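Local coordinates for protein molybdopterin molybdotransferase (Pyrococcus horikoshii, PDB 1UZ5) that probably inserts molybdate into adenylyl-molybdopterin, releasing AMP and forming Mo-molybdopterin, in a magnesium-dependent step of molybdenum cofactor biosynthesis, at residues Val183-Thr188 with Ala211-Ile216; Lys242-Gly247 with Lys293-Phe298. One frame throughout, in Å; residues are numbered along the deposited sequence.

Contact 1: Val183-Thr188 with Ala211-Ile216; sequences VAVIST and ALCDAI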
loop_
_atom_site.group_PDB
_atom_site.type_symbol
_atom_site.label_atom_id
_atom_site.label_comp_id
_atom_site.label_asym_id
_atom_site.label_seq_id
_atom_site.Cartn_x
_atom_site.Cartn_y
_atom_site.Cartn_z
ATOM N N VAL A 183 -9.955 -8.081 -12.335
ATOM C CA VAL A 183 -10.232 -9.474 -11.993
ATOM C C VAL A 183 -11.723 -9.747 -12.166
ATOM O O VAL A 183 -12.549 -9.179 -11.453
ATOM C CB VAL A 183 -9.841 -9.784 -10.543
ATOM C CG1 VAL A 183 -10.124 -11.254 -10.230
ATOM C CG2 VAL A 183 -8.367 -9.467 -10.325
ATOM N N ALA A 184 -12.061 -10.595 -13.136
ATOM C CA ALA A 184 -13.453 -10.954 -13.395
ATOM C C ALA A 184 -13.811 -12.069 -12.414
ATOM O O ALA A 184 -13.137 -13.104 -12.365
ATOM C CB ALA A 184 -13.613 -11.440 -14.833
ATOM N N VAL A 185 -14.867 -11.849 -11.636
ATOM C CA VAL A 185 -15.296 -12.812 -10.629
ATOM C C VAL A 185 -16.626 -13.475 -10.958
ATOM O O VAL A 185 -17.585 -12.806 -11.346
ATOM C CB VAL A 185 -15.420 -12.141 -9.251
ATOM C CG1 VAL A 185 -15.918 -13.154 -8.218
ATOM C CG2 VAL A 185 -14.068 -11.559 -8.837
ATOM N N ILE A 186 -16.664 -14.796 -10.790
ATOM C CA ILE A 186 -17.860 -15.591 -11.056
ATOM C C ILE A 186 -18.228 -16.482 -9.862
ATOM O O ILE A 186 -17.353 -17.057 -9.220
ATOM C CB ILE A 186 -17.643 -16.517 -12.283
ATOM C CG1 ILE A 186 -17.494 -15.676 -13.552
ATOM C CG2 ILE A 186 -18.808 -17.508 -12.415
ATOM C CD1 ILE A 186 -16.956 -16.462 -14.748
ATOM N N SER A 187 -19.524 -16.576 -9.566
ATOM C CA SER A 187 -20.011 -17.448 -8.489
ATOM C C SER A 187 -20.791 -18.584 -9.160
ATOM O O SER A 187 -21.656 -18.332 -10.000
ATOM C CB SER A 187 -20.933 -16.685 -7.531
ATOM O OG SER A 187 -20.191 -15.787 -6.720
ATOM N N THR A 188 -20.482 -19.828 -8.809
ATOM C CA THR A 188 -21.173 -20.965 -9.423
ATOM C C THR A 188 -21.949 -21.814 -8.419
ATOM O O THR A 188 -21.457 -22.122 -7.334
ATOM C CB THR A 188 -20.187 -21.893 -10.168
ATOM O OG1 THR A 188 -19.273 -22.476 -9.233
ATOM C CG2 THR A 188 -19.406 -21.112 -11.213
ATOM N N ALA A 211 -17.537 -10.665 -1.788
ATOM C CA ALA A 211 -16.346 -10.720 -0.952
ATOM C C ALA A 211 -15.067 -10.626 -1.790
ATOM O O ALA A 211 -14.162 -9.856 -1.465
ATOM C CB ALA A 211 -16.338 -12.003 -0.131
ATOM N N LEU A 212 -14.997 -11.416 -2.860
ATOM C CA LEU A 212 -13.832 -11.424 -3.735
ATOM C C LEU A 212 -13.631 -10.072 -4.417
ATOM O O LEU A 212 -12.545 -9.510 -4.382
ATOM C CB LEU A 212 -13.962 -12.528 -4.799
ATOM C CG LEU A 212 -13.751 -13.967 -4.303
ATOM C CD1 LEU A 212 -14.168 -14.959 -5.377
ATOM C CD2 LEU A 212 -12.287 -14.168 -3.926
ATOM N N CYS A 213 -14.682 -9.556 -5.034
ATOM C CA CYS A 213 -14.588 -8.278 -5.715
ATOM C C CYS A 213 -14.095 -7.164 -4.815
ATOM O O CYS A 213 -13.236 -6.383 -5.216
ATOM C CB CYS A 213 -15.938 -7.889 -6.299
ATOM S SG CYS A 213 -16.382 -8.883 -7.712
ATOM N N ASP A 214 -14.630 -7.090 -3.600
ATOM C CA ASP A 214 -14.222 -6.031 -2.698
ATOM C C ASP A 214 -12.860 -6.237 -2.067
ATOM O O ASP A 214 -12.169 -5.263 -1.778
ATOM C CB ASP A 214 -15.294 -5.781 -1.638
ATOM C CG ASP A 214 -16.509 -5.067 -2.208
ATOM O OD1 ASP A 214 -16.392 -4.493 -3.315
ATOM O OD2 ASP A 214 -17.572 -5.060 -1.559
ATOM N N ALA A 215 -12.457 -7.486 -1.855
ATOM C CA ALA A 215 -11.136 -7.730 -1.288
ATOM C C ALA A 215 -10.133 -7.292 -2.362
ATOM O O ALA A 215 -9.108 -6.672 -2.072
ATOM C CB ALA A 215 -10.954 -9.206 -0.960
ATOM N N ILE A 216 -10.455 -7.612 -3.610
ATOM C CA ILE A 216 -9.617 -7.257 -4.743
ATOM C C ILE A 216 -9.537 -5.732 -4.854
ATOM O O ILE A 216 -8.461 -5.175 -5.071
ATOM C CB ILE A 216 -10.190 -7.853 -6.041
ATOM C CG1 ILE A 216 -10.056 -9.381 -5.991
ATOM C CG2 ILE A 216 -9.472 -7.275 -7.256
ATOM C CD1 ILE A 216 -10.667 -10.093 -7.174
#

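Contact 2: Lys242-Gly247 with Lys293-Phe298; sequences KAVNVG and KGKPVF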
loop_
_atom_site.group_PDB
_atom_site.type_symbol
_atom_site.label_atom_id
_atom_site.label_comp_id
_atom_site.label_asym_id
_atom_site.label_seq_id
_atom_site.Cartn_x
_atom_site.Cartn_y
_atom_site.Cartn_z
ATOM N N LYS A 242 -17.004 -14.545 -21.207
ATOM C CA LYS A 242 -17.188 -13.109 -21.020
ATOM C C LYS A 242 -16.173 -12.583 -20.011
ATOM O O LYS A 242 -15.604 -11.509 -20.185
ATOM C CB LYS A 242 -18.606 -12.810 -20.534
ATOM C CG LYS A 242 -19.692 -13.199 -21.523
ATOM C CD LYS A 242 -21.074 -12.781 -21.041
ATOM C CE LYS A 242 -22.144 -13.165 -22.054
ATOM N NZ LYS A 242 -23.498 -12.701 -21.647
ATOM N N ALA A 243 -15.946 -13.358 -18.956
ATOM C CA ALA A 243 -14.997 -12.985 -17.917
ATOM C C ALA A 243 -13.598 -12.823 -18.506
ATOM O O ALA A 243 -12.903 -11.850 -18.218
ATOM C CB ALA A 243 -14.985 -14.049 -16.821
ATOM N N VAL A 244 -13.196 -13.786 -19.331
ATOM C CA VAL A 244 -11.884 -13.769 -19.965
ATOM C C VAL A 244 -11.671 -12.516 -20.813
ATOM O O VAL A 244 -10.546 -12.040 -20.954
ATOM C CB VAL A 244 -11.684 -15.020 -20.860
ATOM C CG1 VAL A 244 -10.409 -14.889 -21.675
ATOM C CG2 VAL A 244 -11.619 -16.268 -19.995
ATOM N N ASN A 245 -12.751 -11.986 -21.374
ATOM C CA ASN A 245 -12.662 -10.795 -22.205
ATOM C C ASN A 245 -12.586 -9.486 -21.433
ATOM O O ASN A 245 -11.984 -8.526 -21.908
ATOM C CB ASN A 245 -13.842 -10.736 -23.174
ATOM C CG ASN A 245 -13.501 -11.301 -24.540
ATOM O OD1 ASN A 245 -13.117 -12.464 -24.669
ATOM N ND2 ASN A 245 -13.636 -10.473 -25.570
ATOM N N VAL A 246 -13.190 -9.440 -20.248
ATOM C CA VAL A 246 -13.182 -8.211 -19.461
ATOM C C VAL A 246 -12.053 -8.109 -18.447
ATOM O O VAL A 246 -11.672 -7.007 -18.059
ATOM C CB VAL A 246 -14.518 -8.012 -18.711
ATOM C CG1 VAL A 246 -15.667 -7.981 -19.700
ATOM C CG2 VAL A 246 -14.715 -9.114 -17.693
ATOM N N GLY A 247 -11.507 -9.241 -18.019
ATOM C CA GLY A 247 -10.445 -9.181 -17.031
ATOM C C GLY A 247 -9.066 -9.641 -17.458
ATOM O O GLY A 247 -8.880 -10.182 -18.546
ATOM N N LYS A 293 -6.554 -17.887 -23.082
ATOM C CA LYS A 293 -6.145 -16.720 -23.852
ATOM C C LYS A 293 -5.130 -15.895 -23.069
ATOM O O LYS A 293 -5.282 -14.686 -22.915
ATOM C CB LYS A 293 -7.359 -15.863 -24.210
ATOM C CG LYS A 293 -8.326 -16.558 -25.152
ATOM C CD LYS A 293 -9.432 -15.623 -25.608
ATOM C CE LYS A 293 -10.325 -16.300 -26.636
ATOM N NZ LYS A 293 -11.393 -15.392 -27.138
ATOM N N GLY A 294 -4.106 -16.576 -22.560
ATOM C CA GLY A 294 -3.053 -15.919 -21.806
ATOM C C GLY A 294 -3.421 -15.357 -20.446
ATOM O O GLY A 294 -2.568 -14.801 -19.758
ATOM N N LYS A 295 -4.675 -15.506 -20.037
ATOM C CA LYS A 295 -5.101 -14.973 -18.747
ATOM C C LYS A 295 -5.278 -16.039 -17.672
ATOM O O LYS A 295 -5.928 -17.058 -17.896
ATOM C CB LYS A 295 -6.399 -14.189 -18.935
ATOM C CG LYS A 295 -6.256 -13.101 -19.984
ATOM C CD LYS A 295 -7.532 -12.331 -20.199
ATOM C CE LYS A 295 -7.309 -11.218 -21.204
ATOM N NZ LYS A 295 -8.550 -10.451 -21.442
ATOM N N PRO A 296 -4.679 -15.822 -16.489
ATOM C CA PRO A 296 -4.794 -16.785 -15.391
ATOM C C PRO A 296 -6.256 -16.961 -14.978
ATOM O O PRO A 296 -7.030 -16.002 -14.965
ATOM C CB PRO A 296 -3.960 -16.148 -14.280
ATOM C CG PRO A 296 -2.919 -15.371 -15.039
ATOM C CD PRO A 296 -3.746 -14.738 -16.139
ATOM N N VAL A 297 -6.631 -18.195 -14.661
ATOM C CA VAL A 297 -7.991 -18.504 -14.234
ATOM C C VAL A 297 -7.879 -19.361 -12.982
ATOM O O VAL A 297 -7.101 -20.315 -12.940
ATOM C CB VAL A 297 -8.762 -19.292 -15.311
ATOM C CG1 VAL A 297 -10.218 -19.494 -14.875
ATOM C CG2 VAL A 297 -8.701 -18.553 -16.629
ATOM N N PHE A 298 -8.649 -19.006 -11.960
ATOM C CA PHE A 298 -8.638 -19.732 -10.696
ATOM C C PHE A 298 -10.031 -20.266 -10.373
ATOM O O PHE A 298 -11.032 -19.574 -10.561
ATOM C CB PHE A 298 -8.189 -18.811 -9.554
ATOM C CG PHE A 298 -6.746 -18.393 -9.632
ATOM C CD1 PHE A 298 -5.761 -19.114 -8.960
ATOM C CD2 PHE A 298 -6.375 -17.266 -10.356
ATOM C CE1 PHE A 298 -4.423 -18.713 -9.002
ATOM C CE2 PHE A 298 -5.040 -16.855 -10.406
ATOM C CZ PHE A 298 -4.063 -17.578 -9.727
#

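Contact 1: Val183-Thr188 with Ala211-Ile216
Val183 and Ile216 make the tight end of this strand-on-helix contact. The terminal methyl CD1 of Ile216 presses against the CG1 methyl and the branch carbon CB of the valine, with CD1 3.3 Å from Val183 CG1 and 3.5 Å from Val183 CB, both shorter than carbon atoms normally come. Ile216 CG2 lies more easily against Val183 CG2, at 3.9 Å. Val185 sits over the preceding turn of the helix and divides its two methyls. CG1, anti to the backbone N (chi1 178°), goes to Leu212, 3.8 Å from Leu212 CD1, whereas CG2 takes Cys213, 3.7 Å from Cys213 SG. The packing is looser between Val185 and Ile216, whose side chains pass one another pointing opposite ways, with Val185 CG2 4.1 Å from Ile216 CD1. The solvent side is the far face of the helix, where Ala211, Asp214 and Ala215 are partly exposed. Strand and helix run nearly antiparallel, at 160°, with axes 8.8 Å apart, as in the first half of a beta-alpha-beta crossover; the chain returns in strand 222-229, hydrogen-bonded alongside Val183 and Val185. Helix 304-322 packs beside the contact, Phe311 touching Leu212 and Ile216, while helix 233-246 meets Ala184 and Ile186 on the strand's other face.

Contact 2: Lys242-Gly247 with Lys293-Phe298
Lys295 reaches from its strand to the end of helix 233-246, where its ammonium group bridges two carbonyl oxygens. CG is anti to the carbonyl carbon (chi1 -55°) and the chain beyond is fully extended, ending with NZ 2.6 Å from Val244 O and 2.9 Å from Gly247 O. In the first bond NZ lies nearly along the C=O axis (C=O...NZ angle 164°); in the second, NZ is tilted 20° from the carbonyl plane. Val244 O belongs to the last turn of the helix and Gly247 O to the residue just after it, so the lysine charge would probably be favoured by the partial negative charge of that helix end. Lys295 follows the two-residue turn of a beta hairpin joining strands 288-292 and 295-300, in which Lys293 and Gly294 both have positive phi. From that turn Lys293 also extends its chain, crossing Val244 at about a right angle, with CB and CD each 4.1 Å from Val244 CG1. The same methyl also meets Lys295 CD at 4.1 Å. An alanine in place of Lys295 would probably leave the Val244 and Gly247 carbonyls without their ammonium partner and open a gap beside Val244. Val244 and Val297 both touch Val250 of the intervening strand 249-253.

In the fold
Contacts 1 and 2 lie in the probable molybdopterin-binding domain, their centres 13 Å apart, and share one mixed sheet in which strands 182-188, 249-253 and 295-300 run parallel and side by side. Contact 1 uses one face of strand 182-188; the other face meets the helix of contact 2, with Ala184 CB 3.5 Å from Ala243 O and Ile186 CD1 3.7 Å from Ala243 CB. The methyls Ala184 CB and Val246 CG2 add a third touch at 3.8 Å. Helices thus pack on both faces of the sheet. A bound sulfate, probably from the crystallisation liquor, lies about 4 Å from the side chain of Cys213 in contact 1.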